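Local coordinates for protein importin-95 (Chaetomium thermophilum, PDB 4XRI) that acts as a nuclear transport receptor of the importin-beta family, importing protein cargo into the nucleus, and probably binds a small GTPase, at residues 51-56 with 117-122; 773-778 with 820-825. The protein carries 2 engineered substitutions. All coordinates share one frame; numbering follows the deposited sequence.

Interaction 1: residues 51-56 with 117-122; sequences QALANE and GQAAAQ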
ATOM      1  N   GLN A  51     -23.948  12.956  32.237  1.00 44.34           N
ATOM      2  CA  GLN A  51     -23.962  13.364  33.636  1.00 50.85           C
ATOM      3  C   GLN A  51     -22.701  12.879  34.340  1.00 44.69           C
ATOM      4  O   GLN A  51     -22.114  13.598  35.151  1.00 48.21           O
ATOM      5  CB  GLN A  51     -25.209  12.834  34.346  1.00 53.67           C
ATOM      6  CG  GLN A  51     -26.445  13.691  34.133  1.00 66.57           C
ATOM      7  CD  GLN A  51     -27.682  13.113  34.795  1.00 78.17           C
ATOM      8  OE1 GLN A  51     -27.895  11.901  34.788  1.00 80.43           O
ATOM      9  NE2 GLN A  51     -28.503  13.981  35.377  1.00 80.35           N
ATOM     10  N   ALA A  52     -22.289  11.657  34.018  1.00 46.91           N
ATOM     11  CA  ALA A  52     -21.065  11.084  34.570  1.00 46.33           C
ATOM     12  C   ALA A  52     -19.845  11.836  34.054  1.00 46.96           C
ATOM     13  O   ALA A  52     -18.831  11.952  34.743  1.00 44.39           O
ATOM     14  CB  ALA A  52     -20.966   9.610  34.224  1.00 52.71           C
ATOM     15  N   LEU A  53     -19.956  12.347  32.835  1.00 47.47           N
ATOM     16  CA  LEU A  53     -18.904  13.160  32.242  1.00 45.18           C
ATOM     17  C   LEU A  53     -18.798  14.511  32.944  1.00 43.64           C
ATOM     18  O   LEU A  53     -17.703  15.042  33.135  1.00 42.57           O
ATOM     19  CB  LEU A  53     -19.167  13.356  30.746  1.00 39.43           C
ATOM     20  CG  LEU A  53     -18.382  14.450  30.021  1.00 44.83           C
ATOM     21  CD1 LEU A  53     -16.890  14.155  30.038  1.00 38.15           C
ATOM     22  CD2 LEU A  53     -18.889  14.612  28.590  1.00 36.25           C
ATOM     23  N   ALA A  54     -19.943  15.054  33.342  1.00 41.62           N
ATOM     24  CA  ALA A  54     -19.997  16.389  33.928  1.00 42.67           C
ATOM     25  C   ALA A  54     -19.717  16.376  35.430  1.00 48.01           C
ATOM     26  O   ALA A  54     -19.512  17.426  36.038  1.00 40.47           O
ATOM     27  CB  ALA A  54     -21.354  17.026  33.651  1.00 38.98           C
ATOM     28  N   ASN A  55     -19.701  15.186  36.020  1.00 37.09           N
ATOM     29  CA  ASN A  55     -19.526  15.043  37.464  1.00 41.67           C
ATOM     30  C   ASN A  55     -18.103  15.364  37.919  1.00 44.32           C
ATOM     31  O   ASN A  55     -17.173  14.599  37.670  1.00 47.35           O
ATOM     32  CB  ASN A  55     -19.905  13.623  37.898  1.00 40.69           C
ATOM     33  CG  ASN A  55     -19.973  13.466  39.410  1.00 53.61           C
ATOM     34  OD1 ASN A  55     -19.575  14.355  40.164  1.00 51.94           O
ATOM     35  ND2 ASN A  55     -20.474  12.319  39.859  1.00 49.35           N
ATOM     36  N   GLU A  56     -17.945  16.490  38.609  1.00 47.48           N
ATOM     37  CA  GLU A  56     -16.636  16.922  39.094  1.00 45.55           C
ATOM     38  C   GLU A  56     -16.133  16.088  40.270  1.00 46.83           C
ATOM     39  O   GLU A  56     -14.975  16.207  40.671  1.00 50.79           O
ATOM     40  CB  GLU A  56     -16.682  18.395  39.505  1.00 39.12           C
ATOM     41  CG  GLU A  56     -16.931  19.353  38.356  1.00 41.92           C
ATOM     42  CD  GLU A  56     -15.769  19.421  37.382  1.00 47.97           C
ATOM     43  OE1 GLU A  56     -14.636  19.060  37.768  1.00 43.17           O
ATOM     44  OE2 GLU A  56     -15.994  19.832  36.226  1.00 48.69           O
ATOM     45  N   GLY A 117     -12.411  17.500  30.111  1.00 40.18           N
ATOM     46  CA  GLY A 117     -12.513  18.586  29.154  1.00 36.48           C
ATOM     47  C   GLY A 117     -12.284  18.120  27.731  1.00 43.34           C
ATOM     48  O   GLY A 117     -13.016  18.500  26.817  1.00 38.59           O
ATOM     49  N   GLN A 118     -11.262  17.290  27.546  1.00 41.16           N
ATOM     50  CA  GLN A 118     -10.948  16.734  26.233  1.00 41.93           C
ATOM     51  C   GLN A 118     -12.102  15.885  25.722  1.00 36.93           C
ATOM     52  O   GLN A 118     -12.507  16.001  24.565  1.00 48.60           O
ATOM     53  CB  GLN A 118      -9.668  15.894  26.290  1.00 41.54           C
ATOM     54  CG  GLN A 118      -9.016  15.638  24.940  1.00 48.75           C
ATOM     55  CD  GLN A 118      -9.632  14.470  24.192  1.00 58.14           C
ATOM     56  OE1 GLN A 118     -10.369  13.666  24.765  1.00 59.39           O
ATOM     57  NE2 GLN A 118      -9.330  14.373  22.901  1.00 54.09           N
ATOM     58  N   ALA A 119     -12.620  15.027  26.598  1.00 36.34           N
ATOM     59  CA  ALA A 119     -13.732  14.144  26.256  1.00 40.14           C
ATOM     60  C   ALA A 119     -14.963  14.943  25.850  1.00 52.24           C
ATOM     61  O   ALA A 119     -15.653  14.590  24.892  1.00 44.79           O
ATOM     62  CB  ALA A 119     -14.058  13.229  27.422  1.00 41.58           C
ATOM     63  N   ALA A 120     -15.225  16.026  26.576  1.00 42.69           N
ATOM     64  CA  ALA A 120     -16.350  16.902  26.270  1.00 44.28           C
ATOM     65  C   ALA A 120     -16.177  17.544  24.895  1.00 33.84           C
ATOM     66  O   ALA A 120     -17.149  17.742  24.164  1.00 41.64           O
ATOM     67  CB  ALA A 120     -16.498  17.968  27.340  1.00 42.11           C
ATOM     68  N   ALA A 121     -14.933  17.867  24.553  1.00 37.55           N
ATOM     69  CA  ALA A 121     -14.621  18.435  23.244  1.00 39.02           C
ATOM     70  C   ALA A 121     -14.959  17.448  22.133  1.00 38.73           C
ATOM     71  O   ALA A 121     -15.473  17.833  21.082  1.00 36.29           O
ATOM     72  CB  ALA A 121     -13.155  18.839  23.169  1.00 34.90           C
ATOM     73  N   GLN A 122     -14.671  16.173  22.379  1.00 34.37           N
ATOM     74  CA  GLN A 122     -15.010  15.112  21.435  1.00 45.56           C
ATOM     75  C   GLN A 122     -16.520  14.999  21.255  1.00 46.07           C
ATOM     76  O   GLN A 122     -17.015  14.888  20.134  1.00 41.76           O
ATOM     77  CB  GLN A 122     -14.441  13.768  21.897  1.00 41.88           C
ATOM     78  CG  GLN A 122     -12.936  13.653  21.779  1.00 50.11           C
ATOM     79  CD  GLN A 122     -12.452  12.223  21.938  1.00 55.12           C
ATOM     80  OE1 GLN A 122     -12.871  11.328  21.203  1.00 60.67           O
ATOM     81  NE2 GLN A 122     -11.580  11.998  22.915  1.00 54.54           N
TER

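Interaction 2: residues 773-778 with 820-825; sequences GIIGAM and GDLADA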
ATOM      1  N   GLY A 773     -11.887 -13.888 -26.821  1.00 34.40           N
ATOM      2  CA  GLY A 773     -11.917 -15.339 -26.853  1.00 34.14           C
ATOM      3  C   GLY A 773     -13.174 -15.862 -27.521  1.00 37.08           C
ATOM      4  O   GLY A 773     -13.137 -16.857 -28.245  1.00 34.99           O
ATOM      5  N   ILE A 774     -14.291 -15.183 -27.280  1.00 38.82           N
ATOM      6  CA  ILE A 774     -15.574 -15.576 -27.847  1.00 37.68           C
ATOM      7  C   ILE A 774     -15.599 -15.407 -29.367  1.00 41.97           C
ATOM      8  O   ILE A 774     -16.031 -16.308 -30.092  1.00 40.09           O
ATOM      9  CB  ILE A 774     -16.726 -14.766 -27.221  1.00 30.45           C
ATOM     10  CG1 ILE A 774     -16.941 -15.191 -25.766  1.00 30.42           C
ATOM     11  CG2 ILE A 774     -18.001 -14.956 -28.017  1.00 31.65           C
ATOM     12  CD1 ILE A 774     -17.904 -14.300 -25.000  1.00 32.27           C
ATOM     13  N   ILE A 775     -15.126 -14.257 -29.844  1.00 38.13           N
ATOM     14  CA  ILE A 775     -15.063 -13.989 -31.281  1.00 41.47           C
ATOM     15  C   ILE A 775     -14.233 -15.054 -31.992  1.00 39.78           C
ATOM     16  O   ILE A 775     -14.628 -15.573 -33.033  1.00 40.42           O
ATOM     17  CB  ILE A 775     -14.470 -12.594 -31.576  1.00 44.22           C
ATOM     18  CG1 ILE A 775     -15.392 -11.498 -31.041  1.00 42.08           C
ATOM     19  CG2 ILE A 775     -14.262 -12.404 -33.070  1.00 44.52           C
ATOM     20  CD1 ILE A 775     -14.709 -10.157 -30.897  1.00 39.19           C
ATOM     21  N   GLY A 776     -13.090 -15.386 -31.404  1.00 36.62           N
ATOM     22  CA  GLY A 776     -12.226 -16.423 -31.933  1.00 38.77           C
ATOM     23  C   GLY A 776     -12.888 -17.788 -31.943  1.00 42.86           C
ATOM     24  O   GLY A 776     -12.729 -18.558 -32.890  1.00 41.24           O
ATOM     25  N   ALA A 777     -13.633 -18.090 -30.884  1.00 45.84           N
ATOM     26  CA  ALA A 777     -14.321 -19.374 -30.764  1.00 29.01           C
ATOM     27  C   ALA A 777     -15.406 -19.522 -31.826  1.00 34.85           C
ATOM     28  O   ALA A 777     -15.555 -20.582 -32.435  1.00 39.74           O
ATOM     29  CB  ALA A 777     -14.920 -19.530 -29.374  1.00 33.83           C
ATOM     30  N   MET A 778     -16.155 -18.448 -32.055  1.00 35.79           N
ATOM     31  CA  MET A 778     -17.258 -18.479 -33.010  1.00 44.21           C
ATOM     32  C   MET A 778     -16.753 -18.423 -34.448  1.00 49.18           C
ATOM     33  O   MET A 778     -17.379 -18.970 -35.357  1.00 43.99           O
ATOM     34  CB  MET A 778     -18.233 -17.328 -32.739  1.00 41.68           C
ATOM     35  CG  MET A 778     -18.894 -17.370 -31.359  1.00 43.21           C
ATOM     36  SD  MET A 778     -19.936 -18.819 -31.080  1.00 44.42           S
ATOM     37  CE  MET A 778     -18.816 -19.911 -30.204  1.00 28.09           C
ATOM     38  N   GLY A 820      -9.277  -6.080 -34.328  1.00 48.86           N
ATOM     39  CA  GLY A 820      -8.673  -6.955 -35.315  1.00 55.80           C
ATOM     40  C   GLY A 820      -9.423  -8.267 -35.451  1.00 55.34           C
ATOM     41  O   GLY A 820      -9.688  -8.725 -36.561  1.00 57.89           O
ATOM     42  N   ASP A 821      -9.764  -8.872 -34.314  1.00 53.42           N
ATOM     43  CA  ASP A 821     -10.526 -10.121 -34.295  1.00 51.32           C
ATOM     44  C   ASP A 821     -11.845  -9.976 -35.038  1.00 47.65           C
ATOM     45  O   ASP A 821     -12.230 -10.851 -35.813  1.00 47.21           O
ATOM     46  CB  ASP A 821     -10.793 -10.576 -32.856  1.00 53.13           C
ATOM     47  CG  ASP A 821      -9.532 -10.996 -32.132  1.00 55.91           C
ATOM     48  OD1 ASP A 821      -8.544 -11.350 -32.809  1.00 51.57           O
ATOM     49  OD2 ASP A 821      -9.532 -10.979 -30.884  1.00 59.09           O
ATOM     50  N   LEU A 822     -12.532  -8.862 -34.800  1.00 44.31           N
ATOM     51  CA  LEU A 822     -13.812  -8.592 -35.446  1.00 48.86           C
ATOM     52  C   LEU A 822     -13.668  -8.479 -36.958  1.00 51.13           C
ATOM     53  O   LEU A 822     -14.524  -8.949 -37.708  1.00 54.65           O
ATOM     54  CB  LEU A 822     -14.435  -7.313 -34.886  1.00 52.19           C
ATOM     55  CG  LEU A 822     -15.126  -7.458 -33.530  1.00 56.49           C
ATOM     56  CD1 LEU A 822     -15.561  -6.104 -32.995  1.00 54.80           C
ATOM     57  CD2 LEU A 822     -16.316  -8.399 -33.652  1.00 51.37           C
ATOM     58  N   ALA A 823     -12.582  -7.848 -37.395  1.00 52.64           N
ATOM     59  CA  ALA A 823     -12.282  -7.702 -38.816  1.00 54.10           C
ATOM     60  C   ALA A 823     -12.116  -9.067 -39.469  1.00 52.40           C
ATOM     61  O   ALA A 823     -12.655  -9.326 -40.547  1.00 60.13           O
ATOM     62  CB  ALA A 823     -11.030  -6.869 -39.010  1.00 56.73           C
ATOM     63  N   ASP A 824     -11.365  -9.936 -38.800  1.00 49.28           N
ATOM     64  CA  ASP A 824     -11.157 -11.300 -39.265  1.00 56.00           C
ATOM     65  C   ASP A 824     -12.465 -12.080 -39.305  1.00 62.52           C
ATOM     66  O   ASP A 824     -12.742 -12.793 -40.269  1.00 70.03           O
ATOM     67  CB  ASP A 824     -10.149 -12.020 -38.367  1.00 64.26           C
ATOM     68  CG  ASP A 824      -8.777 -12.120 -38.996  1.00 77.00           C
ATOM     69  OD1 ASP A 824      -7.789 -11.729 -38.339  1.00 82.71           O
ATOM     70  OD2 ASP A 824      -8.685 -12.601 -40.144  1.00 82.16           O
ATOM     71  N   ALA A 825     -13.266 -11.934 -38.254  1.00 64.27           N
ATOM     72  CA  ALA A 825     -14.493 -12.710 -38.106  1.00 52.98           C
ATOM     73  C   ALA A 825     -15.546 -12.320 -39.136  1.00 52.80           C
ATOM     74  O   ALA A 825     -16.370 -13.145 -39.533  1.00 60.64           O
ATOM     75  CB  ALA A 825     -15.049 -12.548 -36.701  1.00 51.18           C
TER

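Interaction 1: residues 51-56 with 117-122
A chi1 of 165° turns the L53 side chain away from its own backbone N and beside the carbonyl carbon, and CD2 then runs on anti to CA, which sends the forked end of the side chain across to A119 and A120. The two methyls divide the work. CD1 meets the methyl of A119 at 4.0 Å between L53 CD1 and A119 CB, while the other branch settles against the backbone of the next residue, with L53 CD2 4.1 Å from A120 CA. A120 does not aim its methyl straight at the leucine, and L53 CD2 lies 4.3 Å from A120 CB. These are apolar van der Waals contacts, and no hydrogen bond crosses between the segments. In the all-helical HEAT-repeat architecture of importin beta, they join the C-terminal end of helix 42-54 to the early turns of helix 114-131. T108 of helix 95-108 touches both L53 and A120. The backbone oxygen of L53 accepts a hydrogen bond from R63 NE, and R63 also forms a salt bridge with E56, whose other carboxylate oxygen is bonded to S111. One turn apart on helix 114-131, Q122 NE2 donates to Q118 OE1 at 2.8 Å. The bond is fairly straight, with 160° at the hydrogen, and uses a lone pair in the carbonyl plane of Q118; both glutamines also rest on F165 of helix 153-168.

Interaction 2: residues 773-778 with 820-825
This is a buried, largely apolar contact between two helices running nearly in the same direction, near the C-terminal end of the helical-repeat solenoid of importin beta. Helix 754-780 packs there against the last turns of helix 809-825, the short segments crossing at 17° with their axes 9.6 Å apart at closest approach. Within 773-778, I775 makes all the side-chain contacts with 820-825, and its two branches go to different neighbours. CG1 stands beside the backbone N, and with CD1 anti to CA (chi2 162°) the branch extends to L822. The two side chains cross at about a right angle, with I775 CD1 3.6 Å from L822 CD2 and 3.8 Å from L822 CG. The second branch, CG2, lies near A825 and D821, with I775 CG2 3.7 Å from A825 CB. Replacing I775 by an alanine removes both branches and would probably open a gap between the helices, leaving the L822 methyl and the A825 methyl without their mate. L787 of helix 784-787 also touches I775, while W863 of helix 855-872 touches the side chains of D821 and D824. At D821 the isoleucine meets the aliphatic part of the residue, I775 CG2 being 3.9 Å from D821 CB. The same methyl lies 3.8 Å from D821 O, a carbonyl oxygen already engaged within its helix by A825 N, 2.9 Å from D821 O.

In the fold
From the N terminus, the first of the two contacts to close is interaction 1, where helix 114-131 meets the end of helix 42-54 and closes a loop of 60 mostly helical residues that includes helices 60-72, 79-91 and 95-108. The long run of helices that follows carries the chain past its centre before interaction 2 joins helix 754-780 to helix 809-825, enclosing 41 residues with helices 784-787 and 791-802 among them. The two loops lie in series, neither nested nor crossed. Their centres are 70 Å apart, on opposite sides of the chain's centre, so each ties together helices of its own end of the molecule.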